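Local coordinates for heterokaryon incompatibility protein s (PDB 2WVQ) that forms the prion of the [het-s] trait and drives heterokaryon incompatibility through its interaction with het-S, this chain being the globular HeLo domain without most of the amyloid-forming prion domain, at residues A[115-118]-A[119-123]; A[122-125]-A[126-129]. The protein carries 2 engineered substitutions. All blocks are in the same frame, centred on the assembly; numbering follows the deposited sequence.

Contact 1 (A[115-118]-A[119-123])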
loop_
_atom_site.group_PDB
_atom_site.type_symbol
_atom_site.label_atom_id
_atom_site.label_comp_id
_atom_site.label_asym_id
_atom_site.label_seq_id
_atom_site.Cartn_x
_atom_site.Cartn_y
_atom_site.Cartn_z
ATOM N N VAL A 115 5.435 17.626 -16.315
ATOM C CA VAL A 115 4.259 18.449 -16.617
ATOM C C VAL A 115 2.988 17.728 -16.166
ATOM O O VAL A 115 2.818 16.532 -16.434
ATOM C CB VAL A 115 4.180 18.722 -18.156
ATOM C CG1 VAL A 115 2.852 19.363 -18.567
ATOM C CG2 VAL A 115 5.341 19.601 -18.601
ATOM N N VAL A 116 2.093 18.453 -15.493
ATOM C CA VAL A 116 0.856 17.847 -14.992
ATOM C C VAL A 116 -0.403 18.407 -15.670
ATOM O O VAL A 116 -0.432 19.564 -16.081
ATOM C CB VAL A 116 0.722 17.933 -13.421
ATOM C CG1 VAL A 116 1.900 17.262 -12.725
ATOM C CG2 VAL A 116 0.602 19.361 -12.948
ATOM N N PHE A 117 -1.433 17.573 -15.769
ATOM C CA PHE A 117 -2.751 18.010 -16.201
ATOM C C PHE A 117 -3.393 19.038 -15.242
ATOM O O PHE A 117 -3.086 19.065 -14.047
ATOM C CB PHE A 117 -3.668 16.805 -16.379
ATOM C CG PHE A 117 -3.395 16.009 -17.633
ATOM C CD1 PHE A 117 -2.736 14.782 -17.560
ATOM C CD2 PHE A 117 -3.790 16.496 -18.890
ATOM C CE1 PHE A 117 -2.476 14.035 -18.712
ATOM C CE2 PHE A 117 -3.529 15.764 -20.063
ATOM C CZ PHE A 117 -2.872 14.530 -19.974
ATOM N N GLU A 118 -4.264 19.884 -15.789
ATOM C CA GLU A 118 -5.064 20.817 -14.985
ATOM C C GLU A 118 -6.476 20.719 -15.498
ATOM O O GLU A 118 -6.670 20.283 -16.623
ATOM C CB GLU A 118 -4.517 22.254 -15.049
ATOM C CG GLU A 118 -3.843 22.614 -16.370
ATOM C CD GLU A 118 -2.618 23.528 -16.204
ATOM O OE1 GLU A 118 -2.745 24.628 -15.603
ATOM O OE2 GLU A 118 -1.528 23.140 -16.696
ATOM N N ASP A 119 -7.470 21.090 -14.686
ATOM C CA ASP A 119 -8.871 20.821 -15.079
ATOM C C ASP A 119 -9.369 21.526 -16.356
ATOM O O ASP A 119 -10.378 21.130 -16.930
ATOM C CB ASP A 119 -9.864 20.849 -13.885
ATOM C CG ASP A 119 -10.248 22.258 -13.434
ATOM O OD1 ASP A 119 -10.969 22.341 -12.409
ATOM O OD2 ASP A 119 -9.870 23.262 -14.079
ATOM N N LYS A 120 -8.626 22.533 -16.819
ATOM C CA LYS A 120 -8.799 23.091 -18.163
ATOM C C LYS A 120 -8.511 22.085 -19.287
ATOM O O LYS A 120 -8.887 22.329 -20.423
ATOM C CB LYS A 120 -7.942 24.358 -18.376
ATOM C CG LYS A 120 -6.460 24.082 -18.708
ATOM C CD LYS A 120 -5.754 25.282 -19.308
ATOM C CE LYS A 120 -5.227 26.258 -18.254
ATOM N NZ LYS A 120 -3.887 25.854 -17.688
ATOM N N ASP A 121 -7.829 20.983 -18.964
ATOM C CA ASP A 121 -7.560 19.898 -19.919
ATOM C C ASP A 121 -8.700 18.870 -19.990
ATOM O O ASP A 121 -8.636 17.916 -20.792
ATOM C CB ASP A 121 -6.236 19.191 -19.599
ATOM C CG ASP A 121 -5.066 20.115 -19.675
ATOM O OD1 ASP A 121 -4.325 20.204 -18.684
ATOM O OD2 ASP A 121 -4.899 20.778 -20.728
ATOM N N MET A 122 -9.716 19.053 -19.140
ATOM C CA MET A 122 -10.985 18.333 -19.271
ATOM C C MET A 122 -11.931 19.002 -20.253
ATOM O O MET A 122 -11.850 20.211 -20.497
ATOM C CB MET A 122 -11.706 18.266 -17.931
ATOM C CG MET A 122 -11.054 17.406 -16.914
ATOM S SD MET A 122 -11.988 17.527 -15.372
ATOM C CE MET A 122 -10.943 16.554 -14.310
ATOM N N LYS A 123 -12.853 18.211 -20.788
ATOM C CA LYS A 123 -14.012 18.753 -21.485
ATOM C C LYS A 123 -14.903 19.516 -20.476
ATOM O O LYS A 123 -14.842 19.238 -19.267
ATOM C CB LYS A 123 -14.767 17.623 -22.196
ATOM C CG LYS A 123 -13.866 16.787 -23.125
ATOM C CD LYS A 123 -14.656 16.005 -24.139
ATOM C CE LYS A 123 -13.819 15.742 -25.394
ATOM N NZ LYS A 123 -14.654 15.280 -26.545
#
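Glu118 and Asp121 are tied by two hydrogen bonds that run in opposite senses. Glu118 N donates a hydrogen bond to Asp121 OD1 at 2.9 Å, nearly straight (167°). The oxygen is met on its anti side, close to the carboxylate plane. This is one half of a capping box; the Glu118 side chain does not accept Asp121 N. Instead Asp121 N bonds to Glu118 O at 2.7 Å, closing the short 3-10 turn of residues 119-121. Asp121 CG stands beside its own backbone N (chi1 -61°), which turns OD1 back to Glu118.

The Glu118 and Lys120 side chains run side by side, and Lys120 NZ forms a salt bridge to Glu118 OE1 at 2.7 Å, from above the carboxylate plane. Glu118 OE2 lies 4.5 Å from Asp121 OD1, and the ammonium probably eases this meeting of like charges.

Apolar contact is slight. Asp121 CB touches the edge of the Phe117 ring at CD2, 3.7 Å away.

The turn lies at the surface, between helices 79-108 and 124-140. Phe117 stacks on Tyr42 of helix 42-62 and is backbone-bonded to Leu34 of strand 32-34. Asp119 forms a salt bridge to Arg131 of helix 124-140.

Contact 2 (A[122-125]-A[126-129])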
loop_
_atom_site.group_PDB
_atom_site.type_symbol
_atom_site.label_atom_id
_atom_site.label_comp_id
_atom_site.label_asym_id
_atom_site.label_seq_id
_atom_site.Cartn_x
_atom_site.Cartn_y
_atom_site.Cartn_z
ATOM N N MET A 122 -9.716 19.053 -19.140
ATOM C CA MET A 122 -10.985 18.333 -19.271
ATOM C C MET A 122 -11.931 19.002 -20.253
ATOM O O MET A 122 -11.850 20.211 -20.497
ATOM C CB MET A 122 -11.706 18.266 -17.931
ATOM C CG MET A 122 -11.054 17.406 -16.914
ATOM S SD MET A 122 -11.988 17.527 -15.372
ATOM C CE MET A 122 -10.943 16.554 -14.310
ATOM N N LYS A 123 -12.853 18.211 -20.788
ATOM C CA LYS A 123 -14.012 18.753 -21.485
ATOM C C LYS A 123 -14.903 19.516 -20.476
ATOM O O LYS A 123 -14.842 19.238 -19.267
ATOM C CB LYS A 123 -14.767 17.623 -22.196
ATOM C CG LYS A 123 -13.866 16.787 -23.125
ATOM C CD LYS A 123 -14.656 16.005 -24.139
ATOM C CE LYS A 123 -13.819 15.742 -25.394
ATOM N NZ LYS A 123 -14.654 15.280 -26.545
ATOM N N PRO A 124 -15.698 20.506 -20.957
ATOM C CA PRO A 124 -16.548 21.283 -20.048
ATOM C C PRO A 124 -17.485 20.449 -19.162
ATOM O O PRO A 124 -17.768 20.835 -18.013
ATOM C CB PRO A 124 -17.357 22.171 -21.003
ATOM C CG PRO A 124 -16.486 22.314 -22.221
ATOM C CD PRO A 124 -15.825 20.972 -22.357
ATOM N N ILE A 125 -17.957 19.327 -19.691
ATOM C CA ILE A 125 -18.832 18.427 -18.959
ATOM C C ILE A 125 -18.119 17.787 -17.750
ATOM O O ILE A 125 -18.661 17.744 -16.644
ATOM C CB ILE A 125 -19.400 17.339 -19.905
ATOM C CG1 ILE A 125 -20.601 16.633 -19.273
ATOM C CG2 ILE A 125 -18.292 16.366 -20.381
ATOM C CD1 ILE A 125 -21.186 15.556 -20.162
ATOM N N GLY A 126 -16.904 17.299 -17.974
ATOM C CA GLY A 126 -16.093 16.714 -16.918
ATOM C C GLY A 126 -15.583 17.757 -15.966
ATOM O O GLY A 126 -15.523 17.516 -14.752
ATOM N N ARG A 127 -15.218 18.924 -16.484
ATOM C CA ARG A 127 -14.788 19.959 -15.579
ATOM C C ARG A 127 -15.939 20.379 -14.596
ATOM O O ARG A 127 -15.676 20.577 -13.421
ATOM C CB ARG A 127 -14.140 21.118 -16.321
ATOM C CG ARG A 127 -13.781 22.321 -15.442
ATOM C CD ARG A 127 -13.459 23.589 -16.240
ATOM N NE ARG A 127 -12.586 23.312 -17.372
ATOM C CZ ARG A 127 -12.945 23.391 -18.646
ATOM N NH1 ARG A 127 -14.164 23.771 -18.991
ATOM N NH2 ARG A 127 -12.067 23.094 -19.586
ATOM N N ALA A 128 -17.186 20.462 -15.070
ATOM C CA ALA A 128 -18.342 20.781 -14.206
ATOM C C ALA A 128 -18.591 19.707 -13.123
ATOM O O ALA A 128 -18.907 20.038 -11.971
ATOM C CB ALA A 128 -19.589 21.018 -15.025
ATOM N N LEU A 129 -18.458 18.430 -13.511
ATOM C CA LEU A 129 -18.565 17.313 -12.579
ATOM C C LEU A 129 -17.461 17.392 -11.510
ATOM O O LEU A 129 -17.746 17.272 -10.315
ATOM C CB LEU A 129 -18.562 15.969 -13.313
ATOM C CG LEU A 129 -19.812 15.070 -13.310
ATOM C CD1 LEU A 129 -21.094 15.817 -12.933
ATOM C CD2 LEU A 129 -20.004 14.264 -14.612
#
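With chi1 at 174° the Arg127 chain leaves directly opposite its amide N, then bends at chi3 (-45°). This folds the guanidinium back over the start of the helix, toward Met122 and Pro124. The Met122 side chain sets out away from its carbonyl carbon and is extended beyond CG. That carries SD to the backbone of Gly126.

The guanidinium comes obliquely to both of its neighbours here. NH2 of Arg127 is 3.0 Å from Met122 O, but the angle is too poor for a hydrogen bond. NH1 of Arg127 lies 3.6 Å from Pro124 CA. The firmer polar partner is Asp119, whose O accepts a hydrogen bond from Arg127 NE. A weak bond joins NH2 to Lys120 O.

Close packing lies against the backbone. Met122 SD is 3.6 Å from Gly126 O. An apolar contact brings Met122 CB to 4.1 Å from Arg127 CB. Ile125 turns to Ala199, Ser200 and Ile203 of helix 198-207, which covers this side of the helix start.

Three backbone bonds follow in succession. Arg127 N reaches Lys123 O at 2.8 Å. Ala128 N bonds to Pro124 O at 3.0 Å, and Leu129 N to Ile125 O at 3.2 Å.

These i to i+4 bonds are those of an alpha-helix. Lys123 is the N-cap, Pro124 is in the first turn, and the arrangement is the N-terminal start of helix 124-140 in the largely helical HeLo domain.

The two contacts follow one another along the chain and share Met122 and Lys123. Their centres are 10 Å apart, on the same side of the chain's centre and each about 18 Å from it. Contact 1 is the end of the loop after helix 79-108. Contact 2 spans the N-cap and the opening turns of helix 124-140. The hydrogen bond from Arg127 NE to Asp119 O spans both contacts, so the helix start is fastened to the turn before it. Helix 42-62 borders both, with Met122 against Tyr42, Glu43 and Gln46. Together they form a loop-to-helix junction in the globular domain, which is dispensable for prion formation.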